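Local coordinates for protein inactive glucansucrase (PDB 5JBD) that is a catalytically inactive member of the glucansucrase family, a large multidomain glycosyl hydrolase family 70 protein that binds a calcium ion, at residues V240-E254 / V831-S845. Residues are numbered along the deposited sequence; the frame is centred on the assembly and turned at random.
Sequences VGNDIDNSNPVVQAE and VRINKWSAKYQNGTS. With CA (calcium ion), chain C.
Asp243 faces two residues, Asn842 and Gly843, in a classic beta bulge where strand 242-244 pairs antiparallel with strand 841-845, two inner strands of a six-stranded antiparallel sheet. The bulge is held by Asp243 N to Gly843 O and Asn842 N to Asp243 O. Beyond it, Asp245 N gives to Tyr840 O (2.9 Å) and Ser845 N reaches Gly241 O, while Gly241 N donates to Ser845 OG at 2.8 Å.

Among side chains, Asn242 ND2 donates to Gln841 OE1 (2.9 Å), the two amides nearly perpendicular (89°); ND2 is shared with Tyr789 O. Asp243, its CG anti to the backbone N (chi1 -166°), binds calcium through OD1 (2.4 Å) and, at longer range, OD2 (2.8 Å), a site shared with Glu237 O, Asn287 O, Asn751 OD1 and a water that also bonds to Ile244 O.

Asn248 N-caps helix 249-254, its OD1 accepting from Val250 N (2.8 Å) and weakly from Val251 N. The helix packs on the segment 831-840: Val250 CG1 rests on Ile833 CG1 (3.8 Å), and Val251 CG2 touches both Tyr840 CD1 (3.7 Å) and Ile833 CD1, which sits over the Tyr840 ring centre. Ile833 CG2 lies over the centre of the Trp836 ring; Ile244 CD1 covers the opposite face, offset toward the rim. A water spans Glu254 OE1 and Ile833 N, while Glu254 OE2 bonds to Tyr713 OH.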
loop_
_atom_site.group_PDB
_atom_site.type_symbol
_atom_site.label_atom_id
_atom_site.label_comp_id
_atom_site.label_asym_id
_atom_site.label_seq_id
_atom_site.Cartn_x
_atom_site.Cartn_y
_atom_site.Cartn_z
ATOM N N VAL A 240 7.895 -1.073 2.877
ATOM C CA VAL A 240 8.356 0.292 2.556
ATOM C C VAL A 240 7.908 1.237 3.663
ATOM O O VAL A 240 6.899 0.981 4.334
ATOM C CB VAL A 240 7.823 0.758 1.174
ATOM C CG1 VAL A 240 6.320 1.026 1.211
ATOM C CG2 VAL A 240 8.577 1.989 0.673
ATOM N N GLY A 241 8.654 2.323 3.856
ATOM C CA GLY A 241 8.312 3.352 4.846
ATOM C C GLY A 241 8.807 3.030 6.236
ATOM O O GLY A 241 9.680 2.190 6.396
ATOM N N ASN A 242 8.230 3.695 7.236
ATOM C CA ASN A 242 8.533 3.407 8.622
ATOM C C ASN A 242 7.660 2.250 9.062
ATOM O O ASN A 242 6.450 2.412 9.225
ATOM C CB ASN A 242 8.271 4.620 9.521
ATOM C CG ASN A 242 9.243 5.759 9.260
ATOM O OD1 ASN A 242 9.188 6.408 8.217
ATOM N ND2 ASN A 242 10.131 6.016 10.218
ATOM N N ASP A 243 8.276 1.104 9.309
ATOM C CA ASP A 243 7.536 -0.116 9.635
ATOM C C ASP A 243 7.095 -0.094 11.096
ATOM O O ASP A 243 7.929 0.019 11.999
ATOM C CB ASP A 243 8.395 -1.353 9.370
ATOM C CG ASP A 243 7.576 -2.644 9.362
ATOM O OD1 ASP A 243 6.832 -2.840 8.399
ATOM O OD2 ASP A 243 7.654 -3.448 10.313
ATOM N N ILE A 244 5.789 -0.202 11.332
ATOM C CA ILE A 244 5.256 -0.122 12.693
ATOM C C ILE A 244 5.461 -1.447 13.425
ATOM O O ILE A 244 5.206 -2.523 12.864
ATOM C CB ILE A 244 3.771 0.273 12.689
ATOM C CG1 ILE A 244 3.560 1.615 11.971
ATOM C CG2 ILE A 244 3.223 0.326 14.113
ATOM C CD1 ILE A 244 4.273 2.809 12.588
ATOM N N ASP A 245 5.931 -1.374 14.676
ATOM C CA ASP A 245 6.118 -2.574 15.493
ATOM C C ASP A 245 4.774 -3.065 16.065
ATOM O O ASP A 245 4.402 -2.745 17.195
ATOM C CB ASP A 245 7.128 -2.371 16.610
ATOM C CG ASP A 245 7.337 -3.629 17.437
ATOM O OD1 ASP A 245 6.906 -4.729 16.999
ATOM O OD2 ASP A 245 7.950 -3.541 18.518
ATOM N N ASN A 246 4.094 -3.893 15.280
ATOM C CA ASN A 246 2.808 -4.476 15.685
ATOM C C ASN A 246 2.921 -5.649 16.687
ATOM O O ASN A 246 1.903 -6.241 17.046
ATOM C CB ASN A 246 1.982 -4.847 14.438
ATOM C CG ASN A 246 1.369 -3.616 13.753
ATOM O OD1 ASN A 246 0.457 -2.982 14.302
ATOM N ND2 ASN A 246 1.847 -3.279 12.567
ATOM N N SER A 247 4.133 -5.969 17.150
ATOM C CA SER A 247 4.330 -6.860 18.317
ATOM C C SER A 247 4.329 -6.089 19.654
ATOM O O SER A 247 4.255 -6.708 20.715
ATOM C CB SER A 247 5.640 -7.623 18.197
ATOM O OG SER A 247 6.759 -6.784 18.455
ATOM N N ASN A 248 4.436 -4.760 19.617
ATOM C CA ASN A 248 4.475 -3.967 20.860
ATOM C C ASN A 248 3.067 -3.905 21.467
ATOM O O ASN A 248 2.151 -3.427 20.801
ATOM C CB ASN A 248 5.021 -2.561 20.576
ATOM C CG ASN A 248 5.176 -1.722 21.838
ATOM O OD1 ASN A 248 4.225 -1.569 22.607
ATOM N ND2 ASN A 248 6.377 -1.185 22.065
ATOM N N PRO A 249 2.885 -4.369 22.727
ATOM C CA PRO A 249 1.537 -4.348 23.332
ATOM C C PRO A 249 0.839 -2.988 23.372
ATOM O O PRO A 249 -0.391 -2.935 23.273
ATOM C CB PRO A 249 1.769 -4.874 24.758
ATOM C CG PRO A 249 3.009 -5.676 24.662
ATOM C CD PRO A 249 3.865 -4.982 23.633
ATOM N N VAL A 250 1.605 -1.903 23.492
ATOM C CA VAL A 250 1.041 -0.537 23.440
ATOM C C VAL A 250 0.525 -0.211 22.034
ATOM O O VAL A 250 -0.555 0.374 21.879
ATOM C CB VAL A 250 2.041 0.542 23.955
ATOM C CG1 VAL A 250 1.446 1.941 23.826
ATOM C CG2 VAL A 250 2.430 0.278 25.415
ATOM N N VAL A 251 1.281 -0.601 21.013
ATOM C CA VAL A 251 0.842 -0.442 19.631
ATOM C C VAL A 251 -0.419 -1.286 19.377
ATOM O O VAL A 251 -1.355 -0.835 18.689
ATOM C CB VAL A 251 1.965 -0.789 18.628
ATOM C CG1 VAL A 251 1.458 -0.732 17.184
ATOM C CG2 VAL A 251 3.123 0.186 18.797
ATOM N N GLN A 252 -0.463 -2.487 19.942
ATOM C CA GLN A 252 -1.619 -3.378 19.730
ATOM C C GLN A 252 -2.882 -2.746 20.310
ATOM O O GLN A 252 -3.933 -2.786 19.670
ATOM C CB GLN A 252 -1.364 -4.768 20.309
ATOM C CG GLN A 252 -0.294 -5.527 19.539
ATOM C CD GLN A 252 -0.037 -6.925 20.062
ATOM O OE1 GLN A 252 -0.566 -7.342 21.095
ATOM N NE2 GLN A 252 0.782 -7.670 19.332
ATOM N N ALA A 253 -2.766 -2.121 21.494
ATOM C CA ALA A 253 -3.884 -1.379 22.068
ATOM C C ALA A 253 -4.270 -0.177 21.197
ATOM O O ALA A 253 -5.457 0.075 20.984
ATOM C CB ALA A 253 -3.572 -0.943 23.497
ATOM N N GLU A 254 -3.285 0.549 20.673
ATOM C CA GLU A 254 -3.568 1.672 19.758
ATOM C C GLU A 254 -4.315 1.256 18.472
ATOM O O GLU A 254 -5.178 2.001 17.991
ATOM C CB GLU A 254 -2.285 2.485 19.450
ATOM C CG GLU A 254 -2.376 3.551 18.347
ATOM C CD GLU A 254 -3.462 4.603 18.544
ATOM O OE1 GLU A 254 -3.979 4.770 19.673
ATOM O OE2 GLU A 254 -3.801 5.281 17.543
ATOM N N VAL A 831 -0.812 3.174 28.317
ATOM C CA VAL A 831 -0.006 4.187 27.654
ATOM C C VAL A 831 -0.744 4.587 26.384
ATOM O O VAL A 831 -1.193 3.714 25.623
ATOM C CB VAL A 831 1.405 3.643 27.307
ATOM C CG1 VAL A 831 2.196 4.653 26.485
ATOM C CG2 VAL A 831 2.154 3.269 28.576
ATOM N N ARG A 832 -0.898 5.890 26.178
ATOM C CA ARG A 832 -1.516 6.421 24.970
ATOM C C ARG A 832 -0.427 6.841 23.994
ATOM O O ARG A 832 0.529 7.519 24.378
ATOM C CB ARG A 832 -2.403 7.619 25.294
ATOM C CG ARG A 832 -3.635 7.256 26.120
ATOM C CD ARG A 832 -4.525 8.459 26.399
ATOM N NE ARG A 832 -4.957 9.172 25.182
ATOM C CZ ARG A 832 -5.764 10.241 25.178
ATOM N NH1 ARG A 832 -6.247 10.744 26.324
ATOM N NH2 ARG A 832 -6.099 10.817 24.023
ATOM N N ILE A 833 -0.571 6.442 22.731
ATOM C CA ILE A 833 0.331 6.923 21.683
ATOM C C ILE A 833 -0.200 8.261 21.132
ATOM O O ILE A 833 -1.074 8.284 20.264
ATOM C CB ILE A 833 0.514 5.886 20.550
ATOM C CG1 ILE A 833 1.111 4.599 21.132
ATOM C CG2 ILE A 833 1.416 6.462 19.461
ATOM C CD1 ILE A 833 1.334 3.476 20.130
ATOM N N ASN A 834 0.332 9.366 21.659
ATOM C CA ASN A 834 -0.014 10.708 21.175
ATOM C C ASN A 834 0.887 11.143 20.025
ATOM O O ASN A 834 0.555 12.085 19.293
ATOM C CB ASN A 834 0.051 11.730 22.314
ATOM C CG ASN A 834 1.454 11.907 22.873
ATOM O OD1 ASN A 834 2.053 10.969 23.384
ATOM N ND2 ASN A 834 1.983 13.122 22.767
ATOM N N LYS A 835 2.032 10.472 19.896
ATOM C CA LYS A 835 3.044 10.823 18.917
ATOM C C LYS A 835 3.867 9.587 18.593
ATOM O O LYS A 835 4.309 8.912 19.507
ATOM C CB LYS A 835 3.953 11.888 19.519
ATOM C CG LYS A 835 5.036 12.395 18.584
ATOM C CD LYS A 835 5.788 13.610 19.150
ATOM C CE LYS A 835 5.031 14.933 18.996
ATOM N NZ LYS A 835 4.315 15.143 17.685
ATOM N N TRP A 836 4.058 9.291 17.307
ATOM C CA TRP A 836 4.886 8.151 16.876
ATOM C C TRP A 836 6.360 8.522 16.984
ATOM O O TRP A 836 6.735 9.668 16.764
ATOM C CB TRP A 836 4.544 7.705 15.431
ATOM C CG TRP A 836 3.136 7.198 15.304
ATOM C CD1 TRP A 836 2.042 7.904 14.897
ATOM C CD2 TRP A 836 2.670 5.886 15.626
ATOM N NE1 TRP A 836 0.920 7.116 14.955
ATOM C CE2 TRP A 836 1.275 5.868 15.391
ATOM C CE3 TRP A 836 3.294 4.727 16.098
ATOM C CZ2 TRP A 836 0.490 4.717 15.597
ATOM C CZ3 TRP A 836 2.516 3.577 16.309
ATOM C CH2 TRP A 836 1.130 3.585 16.063
ATOM N N SER A 837 7.185 7.545 17.331
ATOM C CA SER A 837 8.639 7.690 17.316
ATOM C C SER A 837 9.260 6.288 17.170
ATOM O O SER A 837 8.526 5.297 17.110
ATOM C CB SER A 837 9.121 8.405 18.581
ATOM O OG SER A 837 9.031 7.569 19.717
ATOM N N ALA A 838 10.594 6.211 17.121
ATOM C CA ALA A 838 11.300 4.973 16.770
ATOM C C ALA A 838 11.035 3.808 17.714
ATOM O O ALA A 838 11.040 2.645 17.284
ATOM C CB ALA A 838 12.795 5.222 16.673
ATOM N N LYS A 839 10.789 4.104 18.990
ATOM C CA LYS A 839 10.519 3.046 19.960
ATOM C C LYS A 839 9.310 2.175 19.591
ATOM O O LYS A 839 9.238 1.039 20.045
ATOM C CB LYS A 839 10.374 3.601 21.381
ATOM C CG LYS A 839 9.106 4.378 21.668
ATOM C CD LYS A 839 9.179 4.977 23.071
ATOM C CE LYS A 839 7.884 5.669 23.452
ATOM N NZ LYS A 839 8.013 6.409 24.741
ATOM N N TYR A 840 8.394 2.702 18.765
ATOM C CA TYR A 840 7.235 1.959 18.267
ATOM C C TYR A 840 7.398 1.410 16.837
ATOM O O TYR A 840 6.399 0.997 16.215
ATOM C CB TYR A 840 5.983 2.854 18.327
ATOM C CG TYR A 840 5.561 3.258 19.713
ATOM C CD1 TYR A 840 5.428 2.309 20.731
ATOM C CD2 TYR A 840 5.280 4.592 20.021
ATOM C CE1 TYR A 840 5.041 2.679 22.000
ATOM C CE2 TYR A 840 4.893 4.970 21.298
ATOM C CZ TYR A 840 4.773 4.013 22.281
ATOM O OH TYR A 840 4.388 4.364 23.555
ATOM N N GLN A 841 8.635 1.375 16.331
ATOM C CA GLN A 841 8.926 1.045 14.924
ATOM C C GLN A 841 10.026 -0.016 14.822
ATOM O O GLN A 841 10.958 -0.037 15.643
ATOM C CB GLN A 841 9.357 2.313 14.168
ATOM C CG GLN A 841 8.264 3.365 14.118
ATOM C CD GLN A 841 8.732 4.708 13.580
ATOM O OE1 GLN A 841 9.692 4.803 12.812
ATOM N NE2 GLN A 841 8.023 5.755 13.967
ATOM N N ASN A 842 9.898 -0.884 13.817
ATOM C CA ASN A 842 10.876 -1.940 13.546
ATOM C C ASN A 842 12.058 -1.438 12.737
ATOM O O ASN A 842 13.168 -1.947 12.891
ATOM C CB ASN A 842 10.238 -3.093 12.740
ATOM C CG ASN A 842 9.264 -3.932 13.553
ATOM O OD1 ASN A 842 8.242 -4.411 13.011
ATOM N ND2 ASN A 842 9.561 -4.146 14.812
ATOM N N GLY A 843 11.823 -0.442 11.881
ATOM C CA GLY A 843 12.852 0.043 10.975
ATOM C C GLY A 843 12.238 0.910 9.912
ATOM O O GLY A 843 11.079 1.317 10.028
ATOM N N THR A 844 13.016 1.217 8.885
ATOM C CA THR A 844 12.539 2.033 7.774
ATOM C C THR A 844 13.216 1.595 6.498
ATOM O O THR A 844 14.348 1.104 6.533
ATOM C CB THR A 844 12.791 3.553 8.001
ATOM O OG1 THR A 844 12.359 4.310 6.857
ATOM C CG2 THR A 844 14.263 3.839 8.237
ATOM N N SER A 845 12.531 1.784 5.369
ATOM C CA SER A 845 13.196 1.748 4.077
ATOM C C SER A 845 14.202 2.900 4.014
ATOM O O SER A 845 14.074 3.878 4.743
ATOM C CB SER A 845 12.203 1.825 2.915
ATOM O OG SER A 845 11.285 2.894 3.065
HETATM CA CA CA C . 5.626 -4.852 8.942
HETATM O O HOH W 1 4.340 -3.504 10.471
HETATM O O HOH W 2 8.432 -1.607 20.229
HETATM O O HOH W 3 -2.101 2.365 23.332
HETATM O O HOH W 4 -2.741 4.878 22.075
#